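Local coordinates for restriction endonuclease EcoP15I, modification subunit (Escherichia coli, PDB 4ZCF) that methylates the N6 of adenine within the site 5'-CAGCAG-3' as a homodimer and, together with the Res subunit, supports DNA restriction, at the interface of chains A and B. Numbering follows the deposited sequence. Chains: chain A/B, Restriction endonuclease EcoP15I, modification subunit.

The interface of chains A and B. Residues chain A 56, 205, 208-209; chain B 58, 205-206, 209.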
loop_
_atom_site.group_PDB
_atom_site.type_symbol
_atom_site.label_atom_id
_atom_site.label_comp_id
_atom_site.label_asym_id
_atom_site.label_seq_id
_atom_site.Cartn_x
_atom_site.Cartn_y
_atom_site.Cartn_z
ATOM N N TYR A 56 -11.836 -4.313 14.212
ATOM C CA TYR A 56 -10.556 -3.620 14.087
ATOM C C TYR A 56 -10.727 -2.440 13.166
ATOM O O TYR A 56 -10.944 -2.660 11.981
ATOM C CB TYR A 56 -9.419 -4.570 13.611
ATOM C CG TYR A 56 -8.106 -3.844 13.460
ATOM C CD1 TYR A 56 -7.415 -3.370 14.575
ATOM C CD2 TYR A 56 -7.607 -3.525 12.196
ATOM C CE1 TYR A 56 -6.247 -2.612 14.434
ATOM C CE2 TYR A 56 -6.444 -2.769 12.041
ATOM C CZ TYR A 56 -5.768 -2.306 13.159
ATOM O OH TYR A 56 -4.614 -1.568 12.978
ATOM N N SER A 205 1.051 7.829 13.504
ATOM C CA SER A 205 0.220 6.629 13.728
ATOM C C SER A 205 -1.133 6.708 13.041
ATOM O O SER A 205 -1.503 5.761 12.346
ATOM C CB SER A 205 0.051 6.360 15.218
ATOM O OG SER A 205 1.218 6.745 15.925
ATOM N N LYS A 208 -0.669 6.518 9.195
ATOM C CA LYS A 208 -0.233 5.166 8.898
ATOM C C LYS A 208 -1.422 4.233 8.935
ATOM O O LYS A 208 -1.544 3.383 8.046
ATOM C CB LYS A 208 0.856 4.705 9.891
ATOM C CG LYS A 208 2.279 4.860 9.379
ATOM C CD LYS A 208 2.648 3.848 8.259
ATOM C CE LYS A 208 3.038 2.475 8.754
ATOM N NZ LYS A 208 1.846 1.630 9.041
ATOM N N LEU A 209 -2.325 4.431 9.929
ATOM C CA LEU A 209 -3.568 3.659 10.045
ATOM C C LEU A 209 -4.587 3.966 8.939
ATOM O O LEU A 209 -5.203 3.024 8.427
ATOM C CB LEU A 209 -4.181 3.700 11.465
ATOM C CG LEU A 209 -3.357 2.975 12.583
ATOM C CD1 LEU A 209 -4.148 2.861 13.846
ATOM C CD2 LEU A 209 -2.928 1.579 12.166
ATOM N N LEU B 58 -9.335 3.829 18.078
ATOM C CA LEU B 58 -8.869 2.607 17.481
ATOM C C LEU B 58 -9.661 1.528 18.221
ATOM O O LEU B 58 -9.443 1.248 19.407
ATOM C CB LEU B 58 -7.361 2.385 17.633
ATOM C CG LEU B 58 -6.833 1.064 17.030
ATOM C CD1 LEU B 58 -6.874 1.069 15.510
ATOM C CD2 LEU B 58 -5.431 0.742 17.542
ATOM N N SER B 205 2.120 1.813 15.412
ATOM C CA SER B 205 0.943 2.688 15.394
ATOM C C SER B 205 -0.056 2.270 16.458
ATOM O O SER B 205 -0.481 3.103 17.253
ATOM C CB SER B 205 0.312 2.758 14.012
ATOM O OG SER B 205 1.277 3.152 13.055
ATOM N N GLN B 206 -0.332 0.967 16.527
ATOM C CA GLN B 206 -1.236 0.320 17.475
ATOM C C GLN B 206 -0.751 0.530 18.901
ATOM O O GLN B 206 -1.560 0.945 19.744
ATOM C CB GLN B 206 -1.433 -1.171 17.121
ATOM C CG GLN B 206 -2.054 -1.390 15.731
ATOM C CD GLN B 206 -1.101 -1.184 14.551
ATOM O OE1 GLN B 206 0.116 -0.987 14.680
ATOM N NE2 GLN B 206 -1.633 -1.254 13.363
ATOM N N LEU B 209 -1.258 4.367 19.905
ATOM C CA LEU B 209 -2.670 4.646 20.152
ATOM C C LEU B 209 -3.233 4.010 21.442
ATOM O O LEU B 209 -4.007 4.671 22.141
ATOM C CB LEU B 209 -3.541 4.413 18.881
ATOM C CG LEU B 209 -3.124 5.200 17.589
ATOM C CD1 LEU B 209 -4.234 5.243 16.607
ATOM C CD2 LEU B 209 -2.770 6.632 17.875
#
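A:Leu209 and B:Leu209 meet tip to tip, CD1 to CD1 at 3.6 Å, where helices 204-215 of the two Mod subunits face each other in the homodimer. EcoP15I Mod is a beta-class N6-adenine methyltransferase of the N4/N6 family, and the patch illustrates how one helix, used by both copies, can build a dimer contact without strict symmetry. The same methyl, A:Leu209 CD1, also receives the tip of B:Leu58, whose side chain comes in from strand 56-59 at roughly a right angle; their CD1 atoms lie 3.7 Å apart. The other branch, CD2, turns toward B:Ser205 and B:Gln206, so the two branches of A:Leu209 face different partner residues.

Beside this apolar core, the side-chain amide of B:Gln206 reaches the phenol of A:Tyr56. Its NE2 donates to the OH at 3.0 Å, in a nearly straight bond (175° at the hydrogen) with the oxygen lying in the amide plane. The bend at chi2 swings the amide past A:Leu209 CD2 toward the phenol, and the ring and amide planes are tilted 24° apart. With CG anti to the backbone N (chi1 179°), the A:Tyr56 ring extends toward chain B and brings its OH to the amide. B:Leu58 CD1 sits over one face of this ring, at its rim, 3.9 Å from CE1, and therefore touches both tyrosine and leucine.

The two serines at position 205 pack through carbon, with A:Ser205 CB 3.8 Å from B:Ser205 CA. B:Ser205 OG lies alongside A:Lys208, 3.5 Å from its CB, a contact with the root of the lysine chain. A:Ser205 CB in turn sits against CD2 of B:Leu209, the branch turned away from the leucine pair.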